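Local coordinates for amine oxidase domain-containing protein (Pyrococcus furiosus, PDB 3NRN) that binds adenosine monophosphate in a Rossmann-type nucleotide pocket and is probably an oxidoreductase of the flavin-containing amine oxidase family, at residues A[241-244]-A[245-248]; A[255-258]-A[259-263]; A[194-197]-A[198-202]. All coordinates share one frame; numbering follows the deposited sequence.

Contact 1: residues A[241-244]-A[245-248]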
ATOM      1  N   VAL A 241      -5.232  13.395   4.108  1.00 21.80           N
ATOM      2  CA  VAL A 241      -5.190  14.514   5.044  1.00 24.94           C
ATOM      3  C   VAL A 241      -5.507  15.887   4.470  1.00 21.51           C
ATOM      4  O   VAL A 241      -6.329  16.621   5.024  1.00 23.84           O
ATOM      5  CB  VAL A 241      -3.816  14.592   5.752  1.00 27.18           C
ATOM      6  CG1 VAL A 241      -3.751  15.834   6.618  1.00 27.81           C
ATOM      7  CG2 VAL A 241      -3.607  13.356   6.608  1.00 32.44           C
ATOM      8  N   ARG A 242      -4.861  16.229   3.361  1.00 18.78           N
ATOM      9  CA  ARG A 242      -5.066  17.526   2.731  1.00 18.36           C
ATOM     10  C   ARG A 242      -6.502  17.773   2.291  1.00 24.14           C
ATOM     11  O   ARG A 242      -7.068  18.822   2.579  1.00 19.74           O
ATOM     12  CB  ARG A 242      -4.122  17.682   1.537  1.00 25.38           C
ATOM     13  CG  ARG A 242      -4.256  19.015   0.818  1.00 40.94           C
ATOM     14  CD  ARG A 242      -3.065  19.292  -0.088  1.00 44.81           C
ATOM     15  NE  ARG A 242      -1.803  19.262   0.646  1.00 45.99           N
ATOM     16  CZ  ARG A 242      -0.636  19.667   0.152  1.00 48.39           C
ATOM     17  NH1 ARG A 242      -0.563  20.140  -1.084  1.00 54.80           N
ATOM     18  NH2 ARG A 242       0.460  19.601   0.894  1.00 52.75           N
ATOM     19  N   GLU A 243      -7.098  16.814   1.592  1.00 20.90           N
ATOM     20  CA  GLU A 243      -8.476  16.980   1.137  1.00 22.12           C
ATOM     21  C   GLU A 243      -9.454  17.004   2.316  1.00 18.39           C
ATOM     22  O   GLU A 243     -10.414  17.770   2.324  1.00 18.74           O
ATOM     23  CB  GLU A 243      -8.850  15.851   0.176  1.00 26.78           C
ATOM     24  CG  GLU A 243     -10.192  16.039  -0.514  1.00 42.18           C
ATOM     25  CD  GLU A 243     -10.271  17.332  -1.311  1.00 51.11           C
ATOM     26  OE1 GLU A 243      -9.283  17.677  -1.996  1.00 43.05           O
ATOM     27  OE2 GLU A 243     -11.327  17.996  -1.257  1.00 46.90           O
ATOM     28  N   THR A 244      -9.202  16.167   3.318  1.00 17.08           N
ATOM     29  CA  THR A 244     -10.077  16.110   4.483  1.00 18.43           C
ATOM     30  C   THR A 244     -10.063  17.441   5.242  1.00 16.56           C
ATOM     31  O   THR A 244     -11.092  17.880   5.745  1.00 18.78           O
ATOM     32  CB  THR A 244      -9.673  14.957   5.412  1.00 19.08           C
ATOM     33  OG1 THR A 244      -9.716  13.726   4.679  1.00 18.60           O
ATOM     34  CG2 THR A 244     -10.623  14.855   6.582  1.00 16.37           C
ATOM     35  N   VAL A 245      -8.897  18.079   5.314  1.00 17.34           N
ATOM     36  CA  VAL A 245      -8.775  19.376   5.974  1.00 18.98           C
ATOM     37  C   VAL A 245      -9.647  20.372   5.193  1.00 20.08           C
ATOM     38  O   VAL A 245     -10.380  21.173   5.775  1.00 19.32           O
ATOM     39  CB  VAL A 245      -7.294  19.859   5.981  1.00 24.33           C
ATOM     40  CG1 VAL A 245      -7.221  21.354   6.279  1.00 20.68           C
ATOM     41  CG2 VAL A 245      -6.504  19.088   7.028  1.00 22.65           C
ATOM     42  N   LYS A 246      -9.583  20.294   3.867  1.00 21.96           N
ATOM     43  CA  LYS A 246     -10.379  21.174   3.011  1.00 23.58           C
ATOM     44  C   LYS A 246     -11.889  20.948   3.168  1.00 27.74           C
ATOM     45  O   LYS A 246     -12.673  21.900   3.152  1.00 19.78           O
ATOM     46  CB  LYS A 246      -9.988  20.976   1.542  1.00 30.80           C
ATOM     47  CG  LYS A 246     -10.865  21.749   0.571  1.00 46.70           C
ATOM     48  CD  LYS A 246     -10.606  21.352  -0.873  1.00 48.82           C
ATOM     49  CE  LYS A 246     -11.523  22.115  -1.822  1.00 52.88           C
ATOM     50  NZ  LYS A 246     -11.316  21.723  -3.245  1.00 51.24           N
ATOM     51  N   LEU A 247     -12.304  19.694   3.321  1.00 17.91           N
ATOM     52  CA  LEU A 247     -13.728  19.391   3.466  1.00 16.22           C
ATOM     53  C   LEU A 247     -14.271  19.850   4.803  1.00 20.73           C
ATOM     54  O   LEU A 247     -15.434  20.241   4.924  1.00 22.66           O
ATOM     55  CB  LEU A 247     -13.977  17.887   3.307  1.00 21.32           C
ATOM     56  CG  LEU A 247     -13.757  17.314   1.901  1.00 22.74           C
ATOM     57  CD1 LEU A 247     -13.970  15.809   1.921  1.00 20.11           C
ATOM     58  CD2 LEU A 247     -14.724  17.970   0.912  1.00 19.20           C
ATOM     59  N   ILE A 248     -13.416  19.800   5.814  1.00 21.29           N
ATOM     60  CA  ILE A 248     -13.799  20.205   7.153  1.00 23.19           C
ATOM     61  C   ILE A 248     -13.703  21.713   7.313  1.00 22.13           C
ATOM     62  O   ILE A 248     -14.597  22.341   7.879  1.00 22.38           O
ATOM     63  CB  ILE A 248     -12.891  19.533   8.201  1.00 19.02           C
ATOM     64  CG1 ILE A 248     -13.255  18.049   8.321  1.00 19.26           C
ATOM     65  CG2 ILE A 248     -13.010  20.260   9.528  1.00 17.51           C
ATOM     66  CD1 ILE A 248     -12.296  17.244   9.163  1.00 19.43           C
TER
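E243 and K246 run side by side off helix 241-248, both pointing the same way. The carboxylate does not meet the ammonium head-on: E243 OE2 rests against the lysine methylene K246 CD, 3.5 Å away, while K246 NZ stays 4.2 Å from that same OE2, beyond a salt bridge. Two chain shapes explain this. K246 is extended along its whole length, whereas E243 starts anti to its own backbone N and then folds over at chi2 (58°), bringing its carboxylate down beside the middle of the lysine. Methylene packing, with at most a loose attraction between the charges, probably joins the pair.

L247 slants across E243 at an angle instead of following it. Its CG lies 3.4 Å from E243 O, the same oxygen that accepts the L247 N-H, and its CD2 looks toward E243 OE2.

T244 and I248, one turn apart, again lie alongside each other with a common direction, T244 CG2 meeting I248 CD1 at 3.9 Å. With OG1 beside the backbone N (chi1 -58°), where it hydrogen-bonds to S237 OG and G240 O, CG2 lies anti to that N and faces the isoleucine; the buried hydroxyl is therefore satisfied. V241 and V245 make a looser apolar pair, CG1 to CG2 at 4.3 Å.

The helix is amphipathic and each apolar flank has its own neighbour. V241 and V245 pack on helix 255-262. T244 and I248 face strand 374-376, at the rim of the parallel sheet. L247 turns to strand 212-216, touching I215 and coming within about 4 Å of the V212 side chain and of the bound AMP (nearest atoms), which places the helix beside the nucleotide pocket.

Contact 2: residues A[255-258]-A[259-263]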
ATOM      1  N   ARG A 255      -2.537  26.349  13.535  1.00 23.21           N
ATOM      2  CA  ARG A 255      -1.656  26.920  12.520  1.00 24.03           C
ATOM      3  C   ARG A 255      -0.483  26.005  12.127  1.00 27.30           C
ATOM      4  O   ARG A 255      -0.216  25.797  10.943  1.00 25.29           O
ATOM      5  CB  ARG A 255      -1.104  28.263  13.022  1.00 29.46           C
ATOM      6  CG  ARG A 255      -0.052  28.895  12.111  1.00 38.13           C
ATOM      7  CD  ARG A 255       0.795  29.915  12.865  1.00 43.43           C
ATOM      8  NE  ARG A 255       0.062  31.136  13.199  1.00 53.75           N
ATOM      9  CZ  ARG A 255       0.526  32.083  14.012  1.00 54.40           C
ATOM     10  NH1 ARG A 255       1.717  31.947  14.579  1.00 53.09           N
ATOM     11  NH2 ARG A 255      -0.195  33.168  14.253  1.00 50.05           N
ATOM     12  N   ASP A 256       0.220  25.458  13.109  1.00 18.33           N
ATOM     13  CA  ASP A 256       1.359  24.605  12.793  1.00 24.56           C
ATOM     14  C   ASP A 256       0.960  23.293  12.132  1.00 27.28           C
ATOM     15  O   ASP A 256       1.758  22.705  11.394  1.00 27.11           O
ATOM     16  CB  ASP A 256       2.205  24.343  14.046  1.00 23.54           C
ATOM     17  CG  ASP A 256       1.505  23.459  15.054  1.00 28.88           C
ATOM     18  OD1 ASP A 256       0.263  23.515  15.129  1.00 30.95           O
ATOM     19  OD2 ASP A 256       2.204  22.720  15.782  1.00 29.26           O
ATOM     20  N   TYR A 257      -0.265  22.834  12.376  1.00 25.96           N
ATOM     21  CA  TYR A 257      -0.724  21.598  11.752  1.00 24.06           C
ATOM     22  C   TYR A 257      -0.992  21.868  10.268  1.00 22.15           C
ATOM     23  O   TYR A 257      -0.631  21.070   9.398  1.00 24.84           O
ATOM     24  CB  TYR A 257      -2.002  21.069  12.414  1.00 27.48           C
ATOM     25  CG  TYR A 257      -2.416  19.728  11.842  1.00 22.36           C
ATOM     26  CD1 TYR A 257      -1.640  18.586  12.068  1.00 25.13           C
ATOM     27  CD2 TYR A 257      -3.536  19.608  11.022  1.00 25.64           C
ATOM     28  CE1 TYR A 257      -1.966  17.361  11.486  1.00 25.54           C
ATOM     29  CE2 TYR A 257      -3.869  18.385  10.436  1.00 24.48           C
ATOM     30  CZ  TYR A 257      -3.078  17.268  10.670  1.00 26.55           C
ATOM     31  OH  TYR A 257      -3.385  16.066  10.066  1.00 25.64           O
ATOM     32  N   LEU A 258      -1.640  22.996   9.992  1.00 22.43           N
ATOM     33  CA  LEU A 258      -1.932  23.410   8.621  1.00 27.97           C
ATOM     34  C   LEU A 258      -0.625  23.596   7.849  1.00 30.69           C
ATOM     35  O   LEU A 258      -0.577  23.416   6.632  1.00 26.95           O
ATOM     36  CB  LEU A 258      -2.704  24.733   8.621  1.00 19.37           C
ATOM     37  CG  LEU A 258      -4.142  24.635   9.131  1.00 16.76           C
ATOM     38  CD1 LEU A 258      -4.765  26.027   9.257  1.00 13.92           C
ATOM     39  CD2 LEU A 258      -4.933  23.760   8.156  1.00 20.18           C
ATOM     40  N   LYS A 259       0.428  23.972   8.567  1.00 23.28           N
ATOM     41  CA  LYS A 259       1.738  24.176   7.965  1.00 33.17           C
ATOM     42  C   LYS A 259       2.273  22.835   7.483  1.00 33.46           C
ATOM     43  O   LYS A 259       2.773  22.713   6.365  1.00 34.68           O
ATOM     44  CB  LYS A 259       2.708  24.773   8.993  1.00 38.86           C
ATOM     45  CG  LYS A 259       4.094  25.071   8.432  1.00 38.61           C
ATOM     46  CD  LYS A 259       5.021  25.645   9.497  1.00 42.21           C
ATOM     47  CE  LYS A 259       6.382  26.000   8.914  1.00 48.81           C
ATOM     48  NZ  LYS A 259       7.060  24.828   8.295  1.00 50.76           N
ATOM     49  N   GLN A 260       2.162  21.829   8.347  1.00 31.54           N
ATOM     50  CA  GLN A 260       2.620  20.485   8.032  1.00 31.38           C
ATOM     51  C   GLN A 260       1.827  19.882   6.869  1.00 33.01           C
ATOM     52  O   GLN A 260       2.400  19.247   5.981  1.00 30.06           O
ATOM     53  CB  GLN A 260       2.491  19.593   9.268  1.00 27.77           C
ATOM     54  CG  GLN A 260       2.753  18.133   8.992  1.00 35.36           C
ATOM     55  CD  GLN A 260       2.612  17.269  10.225  1.00 32.12           C
ATOM     56  OE1 GLN A 260       3.462  17.292  11.114  1.00 36.82           O
ATOM     57  NE2 GLN A 260       1.529  16.502  10.289  1.00 32.08           N
ATOM     58  N   VAL A 261       0.513  20.092   6.876  1.00 26.63           N
ATOM     59  CA  VAL A 261      -0.352  19.561   5.823  1.00 30.37           C
ATOM     60  C   VAL A 261      -0.080  20.221   4.476  1.00 34.68           C
ATOM     61  O   VAL A 261      -0.089  19.560   3.439  1.00 29.03           O
ATOM     62  CB  VAL A 261      -1.854  19.753   6.163  1.00 31.88           C
ATOM     63  CG1 VAL A 261      -2.710  19.359   4.967  1.00 30.65           C
ATOM     64  CG2 VAL A 261      -2.231  18.914   7.378  1.00 25.88           C
ATOM     65  N   ASP A 262       0.150  21.528   4.488  1.00 32.27           N
ATOM     66  CA  ASP A 262       0.420  22.241   3.249  1.00 35.84           C
ATOM     67  C   ASP A 262       1.809  21.883   2.727  1.00 31.94           C
ATOM     68  O   ASP A 262       2.133  22.146   1.572  1.00 37.91           O
ATOM     69  CB  ASP A 262       0.328  23.757   3.464  1.00 34.57           C
ATOM     70  CG  ASP A 262      -1.066  24.211   3.869  1.00 38.17           C
ATOM     71  OD1 ASP A 262      -2.051  23.588   3.419  1.00 38.81           O
ATOM     72  OD2 ASP A 262      -1.177  25.202   4.621  1.00 33.19           O
ATOM     73  N   SER A 263       2.619  21.275   3.583  1.00 34.94           N
ATOM     74  CA  SER A 263       3.978  20.895   3.219  1.00 34.84           C
ATOM     75  C   SER A 263       4.096  19.464   2.707  1.00 41.54           C
ATOM     76  O   SER A 263       5.190  19.016   2.367  1.00 44.10           O
ATOM     77  CB  SER A 263       4.902  21.069   4.422  1.00 34.91           C
ATOM     78  OG  SER A 263       4.937  22.423   4.832  1.00 57.11           O
TER
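The ring of Y257 carries V261 over one of its faces: V261 CG2 stands 3.9 Å from the ring centroid and 28° off the normal, a CH-pi contact, with its closest ring atom CE2 at 3.5 Å. Q260 reaches the other half of the ring, its NE2 lying 3.8 Å from Y257 CE1, the amide plane turned 62° from the ring and approaching it obliquely.

Behind this first shell stands the backbone. Y257 CG is anti to the backbone N (chi1 -175°), which brings the ring alongside the next turn, and V261 N donates to Y257 O at 2.9 Å, fixing the valine one turn on. The Q260 amide is held from outside, OE1 accepting from the backbone N of I367. With an alanine here in place of Y257, V261 CG2 would probably lose the ring face it packs on and a gap would be likely to open beside the Q260 amide.

D262 folds back, OD2 coming to 2.8 Å from L258 O. Both are acceptors, and no hydrogen bond joins them; the salt bridge from OD2 to R250 probably offsets this close approach.

Helix 255-262 lies on the outside of helix 241-248, Y257 and V261 packing on V241 and L258 on V245, while I367 and W369, from loops, also touch the tyrosine.

Contact 3: residues A[194-197]-A[198-202]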
ATOM      1  N   GLU A 194     -15.326  -8.568  -1.797  1.00 21.45           N
ATOM      2  CA  GLU A 194     -15.675  -9.135  -0.500  1.00 18.26           C
ATOM      3  C   GLU A 194     -16.066  -8.068   0.524  1.00 24.99           C
ATOM      4  O   GLU A 194     -17.012  -8.260   1.287  1.00 26.10           O
ATOM      5  CB  GLU A 194     -14.517  -9.988   0.029  1.00 22.74           C
ATOM      6  CG  GLU A 194     -14.521 -11.406  -0.523  1.00 25.62           C
ATOM      7  CD  GLU A 194     -15.744 -12.199  -0.060  1.00 24.26           C
ATOM      8  OE1 GLU A 194     -15.727 -12.727   1.072  1.00 35.33           O
ATOM      9  OE2 GLU A 194     -16.727 -12.277  -0.823  1.00 24.79           O
ATOM     10  N   LEU A 195     -15.354  -6.943   0.542  1.00 22.32           N
ATOM     11  CA  LEU A 195     -15.686  -5.883   1.491  1.00 19.62           C
ATOM     12  C   LEU A 195     -17.053  -5.287   1.159  1.00 17.29           C
ATOM     13  O   LEU A 195     -17.821  -4.945   2.060  1.00 20.55           O
ATOM     14  CB  LEU A 195     -14.606  -4.785   1.482  1.00 19.67           C
ATOM     15  CG  LEU A 195     -13.209  -5.226   1.955  1.00 14.55           C
ATOM     16  CD1 LEU A 195     -12.233  -4.068   1.856  1.00 13.84           C
ATOM     17  CD2 LEU A 195     -13.279  -5.747   3.402  1.00 16.48           C
ATOM     18  N   GLU A 196     -17.347  -5.159  -0.133  1.00 21.18           N
ATOM     19  CA  GLU A 196     -18.634  -4.627  -0.580  1.00 25.35           C
ATOM     20  C   GLU A 196     -19.763  -5.564  -0.145  1.00 27.12           C
ATOM     21  O   GLU A 196     -20.817  -5.116   0.321  1.00 23.54           O
ATOM     22  CB  GLU A 196     -18.652  -4.474  -2.111  1.00 27.03           C
ATOM     23  CG  GLU A 196     -20.035  -4.167  -2.691  1.00 29.60           C
ATOM     24  CD  GLU A 196     -20.006  -3.896  -4.191  1.00 37.92           C
ATOM     25  OE1 GLU A 196     -19.449  -4.717  -4.944  1.00 35.68           O
ATOM     26  OE2 GLU A 196     -20.546  -2.859  -4.622  1.00 48.55           O
ATOM     27  N   ARG A 197     -19.540  -6.865  -0.296  1.00 21.39           N
ATOM     28  CA  ARG A 197     -20.546  -7.849   0.094  1.00 24.70           C
ATOM     29  C   ARG A 197     -20.800  -7.800   1.596  1.00 28.87           C
ATOM     30  O   ARG A 197     -21.942  -7.865   2.043  1.00 33.41           O
ATOM     31  CB  ARG A 197     -20.092  -9.263  -0.288  1.00 22.39           C
ATOM     32  CG  ARG A 197     -20.925 -10.381   0.350  1.00 26.19           C
ATOM     33  CD  ARG A 197     -20.328 -11.758   0.080  1.00 28.07           C
ATOM     34  NE  ARG A 197     -19.116 -12.010   0.860  1.00 32.47           N
ATOM     35  CZ  ARG A 197     -19.091 -12.164   2.181  1.00 26.94           C
ATOM     36  NH1 ARG A 197     -20.213 -12.092   2.882  1.00 29.82           N
ATOM     37  NH2 ARG A 197     -17.946 -12.404   2.808  1.00 27.43           N
ATOM     38  N   ILE A 198     -19.727  -7.687   2.372  1.00 25.27           N
ATOM     39  CA  ILE A 198     -19.842  -7.660   3.824  1.00 24.59           C
ATOM     40  C   ILE A 198     -20.608  -6.444   4.320  1.00 20.60           C
ATOM     41  O   ILE A 198     -21.383  -6.534   5.277  1.00 27.41           O
ATOM     42  CB  ILE A 198     -18.452  -7.703   4.484  1.00 20.01           C
ATOM     43  CG1 ILE A 198     -17.789  -9.050   4.190  1.00 23.46           C
ATOM     44  CG2 ILE A 198     -18.574  -7.468   5.981  1.00 19.52           C
ATOM     45  CD1 ILE A 198     -16.316  -9.095   4.525  1.00 38.53           C
ATOM     46  N   ILE A 199     -20.385  -5.307   3.676  1.00 21.82           N
ATOM     47  CA  ILE A 199     -21.073  -4.079   4.055  1.00 23.08           C
ATOM     48  C   ILE A 199     -22.563  -4.158   3.707  1.00 25.10           C
ATOM     49  O   ILE A 199     -23.425  -3.772   4.501  1.00 20.78           O
ATOM     50  CB  ILE A 199     -20.471  -2.855   3.318  1.00 18.26           C
ATOM     51  CG1 ILE A 199     -19.021  -2.647   3.750  1.00 26.15           C
ATOM     52  CG2 ILE A 199     -21.283  -1.594   3.627  1.00 23.37           C
ATOM     53  CD1 ILE A 199     -18.316  -1.527   3.000  1.00 19.62           C
HETATM   54  N   MSE A 200     -22.862  -4.663   2.516  1.00 24.32           N
HETATM   55  CA  MSE A 200     -24.248  -4.756   2.078  1.00 31.27           C
HETATM   56  C   MSE A 200     -25.041  -5.811   2.846  1.00 36.66           C
HETATM   57  O   MSE A 200     -26.239  -5.651   3.061  1.00 36.89           O
HETATM   58  CB  MSE A 200     -24.302  -5.026   0.573  1.00 20.84           C
HETATM   59  CG  MSE A 200     -23.630  -3.931  -0.258  1.00 27.65           C
HETATM   60 SE   MSE A 200     -24.371  -2.283  -0.024  1.00 31.30          SE
HETATM   61  CE  MSE A 200     -23.554  -1.692   1.411  1.00 55.81           C
ATOM     62  N   GLU A 201     -24.377  -6.878   3.277  1.00 34.45           N
ATOM     63  CA  GLU A 201     -25.069  -7.920   4.024  1.00 34.56           C
ATOM     64  C   GLU A 201     -25.177  -7.563   5.503  1.00 34.91           C
ATOM     65  O   GLU A 201     -25.771  -8.296   6.287  1.00 32.04           O
ATOM     66  CB  GLU A 201     -24.359  -9.265   3.845  1.00 33.88           C
ATOM     67  CG  GLU A 201     -24.166  -9.633   2.380  1.00 42.37           C
ATOM     68  CD  GLU A 201     -23.780 -11.082   2.162  1.00 42.66           C
ATOM     69  OE1 GLU A 201     -23.058 -11.652   3.007  1.00 35.81           O
ATOM     70  OE2 GLU A 201     -24.189 -11.646   1.123  1.00 39.41           O
ATOM     71  N   ASN A 202     -24.611  -6.426   5.887  1.00 31.65           N
ATOM     72  CA  ASN A 202     -24.675  -6.002   7.276  1.00 28.77           C
ATOM     73  C   ASN A 202     -25.378  -4.662   7.432  1.00 31.48           C
ATOM     74  O   ASN A 202     -24.953  -3.809   8.218  1.00 30.74           O
ATOM     75  CB  ASN A 202     -23.273  -5.937   7.879  1.00 25.67           C
ATOM     76  CG  ASN A 202     -22.752  -7.306   8.277  1.00 30.11           C
ATOM     77  OD1 ASN A 202     -23.140  -7.851   9.306  1.00 29.89           O
ATOM     78  ND2 ASN A 202     -21.876  -7.872   7.454  1.00 27.93           N
TER
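R197 lays one face of its guanidinium over I198, with NH2 3.6 Å from I198 CG1, and uses its edges for charge. Together with E194 and E201 it forms a salt-bridge network on the last turns of helix 188-200 and the residue just beyond, in the Rossmann-type nucleotide-binding part of the fold.

E194, one turn back, is gripped side-on by two nitrogens: R197 NE meets E194 OE2 at 2.9 Å, and R197 NH2 meets E194 OE1 at 2.8 Å. Both bonds are nearly straight and lie in the guanidinium plane, although each carboxylate oxygen is approached from above its own plane. The third nitrogen turns forward. R197 NH1 donates to E201 OE1 at 2.9 Å, a more bent bond; the two flat groups stand 70° apart and OE1 is again met from above the carboxylate. The arginine chain leaves anti to its backbone N and bends at chi3 (73°), which sets the guanidinium between the two acids instead of letting it run out straight. All three of its nitrogens are thus engaged, and its rotation should be well fixed. E194 OE1 has a second donor, the backbone N of K75, so the network also ties the helix to the loop after helix 64-72.

On the inner side L195 and I199 press on L13 of helix 10-21, and L195 also reaches L69 and L72. I199 and the selenomethionine M200 meet I206 of strand 205-207, at the edge of the parallel sheet. I198 has CG1 beside the backbone N, placing it 3.1 Å from E194 O.

Beyond the helix, N202 turns its side chain back: ND2 donates to I198 O at 2.6 Å, almost straight at 170°.

Overall arrangement
Along the chain contact 3 comes first, on helix 188-200, followed by contact 1 on helix 241-248 and contact 2 on helix 255-262. The last two helices are consecutive and touch: the centres of contacts 1 and 2 lie about 12 Å apart, and R242 NH2 probably hydrogen-bonds to V261 O at 2.6 Å. Contact 3 lies apart, its centre about 27 Å from that of contact 1 and about 36 Å from that of contact 2. It packs near edge strand 205-207 of the five-stranded parallel sheet, whereas contact 1 borders the other edge strand, 374-376. Contacts 1 and 3 thus lie toward different edge strands of the sheet, with contact 1 nearest the bound AMP and contact 2 forming an outer layer.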